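Local structure of poly-beta-hydroxybuterate polymerase (5T6O) at residues 140-145 with 356-361; 195-200 with 243-248. The protein polymerises 3-hydroxybutyryl units from CoA thioesters into polyhydroxybutyrate without a template, as a class I synthase whose catalytic domain is this chain. The protein carries 1 engineered substitution. All coordinates share one frame; numbering follows the deposited sequence.

Contact 1: residues 140-145 with 356-361; sequences AASVTL and AGQAGA
Gln358 lies with the aliphatic part of its side chain against Ser142. Its CB is 3.6 Å from Ser142 OG, and its CG is 3.7 Å from Ser142 CB. The serine therefore meets the first two carbons of the glutamine alongside rather than its amide. Gln358 CG sits beside its own backbone N (chi1 -40°), and the chain then bends at chi2 (-69°). The bend leaves CB and CG lying along the serine side chain, while the amide diverges from it. Gln358 CD and OE1 reach Ser142 CB only loosely, OE1 at 4.1 Å, and Gln358 NE2 lies farther off still. Ser142 OG is not bonded to the glutamine. Its polar partner is Asn114 OD1, which satisfies a buried hydroxyl whose flank packs against carbon.

The two segments lie on strand 140-146 and at the end of helix 348-358. The strand is a central parallel one of the alpha/beta hydrolase sheet, between strands 113-118 and 272-277, and the helix packs on it through Trp351 NE1, hydrogen-bonded to Thr144 OG1, and through Trp354, which touches Ser142 and Thr144. Gln358, at the C-terminal end of the helix, continues that packing.

Ala141 adds a lighter touch at the corner where the chain turns. Its CB is 4.1 Å from the backbone O of Gln358. That oxygen is hydrogen-bonded to Arg38 NH1, and the Ala141 methyl also packs on Arg38. A backbone bond of 3.1 Å from Ala359 N to Ala356 O closes a tight turn, and Gly360, with positive phi, carries the chain away from Ser142.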
loop_
_atom_site.group_PDB
_atom_site.type_symbol
_atom_site.label_atom_id
_atom_site.label_comp_id
_atom_site.label_asym_id
_atom_site.label_seq_id
_atom_site.Cartn_x
_atom_site.Cartn_y
_atom_site.Cartn_z
ATOM N N ALA A 140 -31.023 24.753 -4.192
ATOM C CA ALA A 140 -30.359 23.931 -5.199
ATOM C C ALA A 140 -31.281 22.820 -5.678
ATOM O O ALA A 140 -31.905 22.127 -4.865
ATOM C CB ALA A 140 -29.059 23.327 -4.655
ATOM N N ALA A 141 -31.349 22.654 -7.005
ATOM C CA ALA A 141 -32.044 21.525 -7.609
ATOM C C ALA A 141 -31.186 20.269 -7.584
ATOM O O ALA A 141 -31.710 19.160 -7.426
ATOM C CB ALA A 141 -32.436 21.859 -9.053
ATOM N N SER A 142 -29.875 20.435 -7.723
ATOM C CA SER A 142 -28.937 19.329 -7.775
ATOM C C SER A 142 -27.556 19.884 -7.473
ATOM O O SER A 142 -27.333 21.093 -7.540
ATOM C CB SER A 142 -28.963 18.637 -9.141
ATOM O OG SER A 142 -28.220 19.382 -10.096
ATOM N N VAL A 143 -26.635 18.982 -7.137
ATOM C CA VAL A 143 -25.266 19.319 -6.771
ATOM C C VAL A 143 -24.334 18.398 -7.539
ATOM O O VAL A 143 -24.573 17.188 -7.604
ATOM C CB VAL A 143 -25.026 19.164 -5.255
ATOM C CG1 VAL A 143 -23.552 19.398 -4.918
ATOM C CG2 VAL A 143 -25.920 20.131 -4.477
ATOM N N THR A 144 -23.278 18.967 -8.118
ATOM C CA THR A 144 -22.209 18.199 -8.743
ATOM C C THR A 144 -20.934 18.426 -7.938
ATOM O O THR A 144 -20.465 19.563 -7.819
ATOM C CB THR A 144 -22.017 18.615 -10.204
ATOM O OG1 THR A 144 -23.224 18.351 -10.937
ATOM C CG2 THR A 144 -20.860 17.847 -10.848
ATOM N N LEU A 145 -20.367 17.346 -7.404
ATOM C CA LEU A 145 -19.126 17.405 -6.633
ATOM C C LEU A 145 -18.017 16.783 -7.471
ATOM O O LEU A 145 -17.931 15.560 -7.585
ATOM C CB LEU A 145 -19.293 16.670 -5.306
ATOM C CG LEU A 145 -20.327 17.265 -4.345
ATOM C CD1 LEU A 145 -20.366 16.442 -3.043
ATOM C CD2 LEU A 145 -20.006 18.735 -4.045
ATOM N N ALA A 356 -28.615 17.790 -17.598
ATOM C CA ALA A 356 -29.787 18.195 -18.365
ATOM C C ALA A 356 -31.073 17.739 -17.680
ATOM O O ALA A 356 -32.059 18.484 -17.636
ATOM C CB ALA A 356 -29.698 17.647 -19.789
ATOM N N GLY A 357 -31.075 16.527 -17.119
ATOM C CA GLY A 357 -32.256 16.022 -16.435
ATOM C C GLY A 357 -32.620 16.790 -15.181
ATOM O O GLY A 357 -33.755 16.683 -14.703
ATOM N N GLN A 358 -31.682 17.552 -14.630
ATOM C CA GLN A 358 -31.950 18.388 -13.469
ATOM C C GLN A 358 -32.285 19.834 -13.827
ATOM O O GLN A 358 -32.655 20.601 -12.935
ATOM C CB GLN A 358 -30.731 18.388 -12.529
ATOM C CG GLN A 358 -30.029 17.043 -12.354
ATOM C CD GLN A 358 -30.869 16.043 -11.591
ATOM O OE1 GLN A 358 -31.847 16.410 -10.948
ATOM N NE2 GLN A 358 -30.493 14.768 -11.665
ATOM N N ALA A 359 -32.142 20.243 -15.087
ATOM C CA ALA A 359 -32.059 21.669 -15.398
ATOM C C ALA A 359 -33.343 22.263 -15.970
ATOM O O ALA A 359 -33.363 23.455 -16.298
ATOM C CB ALA A 359 -30.893 21.925 -16.357
ATOM N N GLY A 360 -34.415 21.487 -16.076
ATOM C CA GLY A 360 -35.668 22.009 -16.589
ATOM C C GLY A 360 -35.663 22.148 -18.100
ATOM O O GLY A 360 -34.694 21.825 -18.789
ATOM N N ALA A 361 -36.776 22.656 -18.626
ATOM C CA ALA A 361 -36.954 22.733 -20.068
ATOM C C ALA A 361 -36.139 23.880 -20.657
ATOM O O ALA A 361 -35.745 24.820 -19.961
#

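Contact 2: residues 195-200 with 243-248; sequences SFLRPN and HTYLQN. With SO4 (sulfate ion), chain D.
The cap region of this alpha/beta hydrolase fold, inserted between strands 140-146 and 272-277, contains the contact of Phe196 and Leu197 with Tyr245. The first two are the middle residues of a type I beta turn from Ser195 to Arg198, closed by Arg198 N to Ser195 O at 2.9 Å. Tyr245 is in the last turn of helix 234-246.

Leu197 touches the tyrosine ring through CD1, 3.7 Å from Tyr245 CE1. Its CD2 stands over one face of the ring, farther off. Leu197 CG lies beside the backbone N (chi1 -58°), which sends the branched end toward the helix. Phe196 reaches a different carbon of the ring, obliquely. Its CE2 is 4.0 Å from Tyr245 CE2, with the tyrosine carbon near the plane of the phenylalanine ring. Tyr245 also stacks edge-to-face with Phe152, and the turn continues into the subunit interface, where Leu197 O and Arg198 NH2 bond reciprocally to Arg198 NH2 and Leu197 O of the second subunit.

One helical position earlier than Thr244, His243 binds a sulfate, probably from the crystallisation liquor. His243 NE2 donates to sulfate O2 at 2.9 Å and 148°, from the ring edge. Cys182 N and Arg242 NH1 also bond the anion, while His243 ND1 is bonded to Glu249 OE1. With acceptors at both nitrogens, the histidine may well be a cation here. Turn and helix themselves meet through carbon alone, by apolar packing of Phe196 and Leu197 on the tyrosine ring.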
loop_
_atom_site.group_PDB
_atom_site.type_symbol
_atom_site.label_atom_id
_atom_site.label_comp_id
_atom_site.label_asym_id
_atom_site.label_seq_id
_atom_site.Cartn_x
_atom_site.Cartn_y
_atom_site.Cartn_z
ATOM N N SER A 195 1.054 21.183 -4.239
ATOM C CA SER A 195 1.854 21.170 -3.020
ATOM C C SER A 195 1.074 21.674 -1.802
ATOM O O SER A 195 1.674 22.178 -0.847
ATOM C CB SER A 195 3.137 21.984 -3.215
ATOM O OG SER A 195 3.926 21.427 -4.266
ATOM N N PHE A 196 -0.258 21.536 -1.798
ATOM C CA PHE A 196 -1.012 21.985 -0.629
ATOM C C PHE A 196 -0.605 21.243 0.642
ATOM O O PHE A 196 -0.648 21.817 1.737
ATOM C CB PHE A 196 -2.526 21.846 -0.821
ATOM C CG PHE A 196 -3.303 22.425 0.332
ATOM C CD1 PHE A 196 -3.263 23.786 0.579
ATOM C CD2 PHE A 196 -3.981 21.606 1.221
ATOM C CE1 PHE A 196 -3.939 24.337 1.658
ATOM C CE2 PHE A 196 -4.656 22.146 2.304
ATOM C CZ PHE A 196 -4.639 23.522 2.512
ATOM N N LEU A 197 -0.215 19.978 0.540
ATOM C CA LEU A 197 0.307 19.276 1.710
ATOM C C LEU A 197 1.819 19.096 1.621
ATOM O O LEU A 197 2.367 18.108 2.108
ATOM C CB LEU A 197 -0.391 17.925 1.883
ATOM C CG LEU A 197 -1.914 18.047 2.036
ATOM C CD1 LEU A 197 -2.582 16.672 2.077
ATOM C CD2 LEU A 197 -2.283 18.890 3.260
ATOM N N ARG A 198 2.498 20.038 0.970
ATOM C CA ARG A 198 3.921 19.930 0.707
ATOM C C ARG A 198 4.543 21.291 0.995
ATOM O O ARG A 198 3.809 22.258 1.265
ATOM C CB ARG A 198 4.165 19.496 -0.744
ATOM C CG ARG A 198 3.745 18.064 -1.054
ATOM C CD ARG A 198 4.528 17.056 -0.227
ATOM N NE ARG A 198 4.131 15.694 -0.580
ATOM C CZ ARG A 198 4.474 14.605 0.098
ATOM N NH1 ARG A 198 4.054 13.416 -0.316
ATOM N NH2 ARG A 198 5.230 14.698 1.185
ATOM N N PRO A 199 5.868 21.420 0.960
ATOM C CA PRO A 199 6.464 22.743 1.193
ATOM C C PRO A 199 5.987 23.748 0.160
ATOM O O PRO A 199 5.683 23.399 -0.984
ATOM C CB PRO A 199 7.971 22.484 1.072
ATOM C CG PRO A 199 8.110 21.002 1.411
ATOM C CD PRO A 199 6.906 20.388 0.776
ATOM N N ASN A 200 5.879 25.009 0.590
ATOM C CA ASN A 200 5.650 26.120 -0.327
ATOM C C ASN A 200 6.701 27.157 0.033
ATOM O O ASN A 200 6.515 27.987 0.930
ATOM C CB ASN A 200 4.240 26.681 -0.249
ATOM C CG ASN A 200 3.896 27.526 -1.473
ATOM O OD1 ASN A 200 4.752 28.234 -2.013
ATOM N ND2 ASN A 200 2.659 27.441 -1.921
ATOM N N HIS A 243 -10.242 21.022 10.987
ATOM C CA HIS A 243 -11.534 20.355 11.101
ATOM C C HIS A 243 -11.812 19.385 9.961
ATOM O O HIS A 243 -12.805 18.650 10.024
ATOM C CB HIS A 243 -12.657 21.396 11.189
ATOM C CG HIS A 243 -12.612 22.209 12.450
ATOM N ND1 HIS A 243 -12.859 21.664 13.691
ATOM C CD2 HIS A 243 -12.326 23.518 12.664
ATOM C CE1 HIS A 243 -12.738 22.604 14.614
ATOM N NE2 HIS A 243 -12.409 23.737 14.017
ATOM N N THR A 244 -10.966 19.359 8.931
ATOM C CA THR A 244 -11.118 18.358 7.882
ATOM C C THR A 244 -9.938 17.385 7.899
ATOM O O THR A 244 -10.062 16.278 8.438
ATOM C CB THR A 244 -11.306 19.033 6.507
ATOM O OG1 THR A 244 -10.104 19.689 6.085
ATOM C CG2 THR A 244 -12.422 20.059 6.571
ATOM N N TYR A 245 -8.781 17.789 7.366
ATOM C CA TYR A 245 -7.644 16.873 7.295
ATOM C C TYR A 245 -7.284 16.276 8.653
ATOM O O TYR A 245 -6.969 15.085 8.746
ATOM C CB TYR A 245 -6.426 17.584 6.707
ATOM C CG TYR A 245 -6.515 17.781 5.221
ATOM C CD1 TYR A 245 -6.098 16.784 4.339
ATOM C CD2 TYR A 245 -7.016 18.960 4.690
ATOM C CE1 TYR A 245 -6.178 16.968 2.974
ATOM C CE2 TYR A 245 -7.103 19.145 3.331
ATOM C CZ TYR A 245 -6.682 18.149 2.479
ATOM O OH TYR A 245 -6.765 18.343 1.121
ATOM N N LEU A 246 -7.313 17.082 9.719
ATOM C CA LEU A 246 -6.803 16.567 10.988
ATOM C C LEU A 246 -7.863 15.838 11.805
ATOM O O LEU A 246 -7.639 14.707 12.249
ATOM C CB LEU A 246 -6.202 17.704 11.819
ATOM C CG LEU A 246 -4.738 17.979 11.498
ATOM C CD1 LEU A 246 -4.235 19.117 12.355
ATOM C CD2 LEU A 246 -3.910 16.725 11.747
ATOM N N GLN A 247 -9.009 16.469 12.029
ATOM C CA GLN A 247 -10.022 15.916 12.912
ATOM C C GLN A 247 -11.217 15.343 12.172
ATOM O O GLN A 247 -12.030 14.652 12.795
ATOM C CB GLN A 247 -10.480 16.990 13.906
ATOM C CG GLN A 247 -9.337 17.390 14.833
ATOM C CD GLN A 247 -9.670 18.558 15.738
ATOM O OE1 GLN A 247 -10.765 19.122 15.683
ATOM N NE2 GLN A 247 -8.716 18.928 16.581
ATOM N N ASN A 248 -11.340 15.606 10.871
ATOM C CA ASN A 248 -12.314 14.940 9.998
ATOM C C ASN A 248 -13.725 14.994 10.582
ATOM O O ASN A 248 -14.397 13.972 10.758
ATOM C CB ASN A 248 -11.896 13.489 9.730
ATOM C CG ASN A 248 -12.625 12.894 8.540
ATOM O OD1 ASN A 248 -13.096 13.625 7.660
ATOM N ND2 ASN A 248 -12.721 11.570 8.504
HETATM S S SO4 D . -11.769 27.009 15.603
HETATM O O1 SO4 D . -13.146 26.838 16.059
HETATM O O2 SO4 D . -11.103 25.702 15.646
HETATM O O3 SO4 D . -11.052 27.969 16.442
HETATM O O4 SO4 D . -11.765 27.562 14.248
#

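In the fold
From the N terminus, the chain builds several sheet strands before it reaches strand 140-146, where contact 1 begins. It then leaves the sheet for the cap region. There contact 2 closes a loop of 42 intervening residues, mostly helical, joining the turn before helix 202-215 to the end of helix 234-246. The chain returns to the sheet at strand 272-277 and finally reaches helix 348-358, whose end closes contact 1 across 210 residues. Contact 2 is thus nested inside contact 1. They lie on opposite sides of the chain's centre, their own centres 31 Å apart. One fastens the C-terminal helix to the sheet; the other joins elements within the cap.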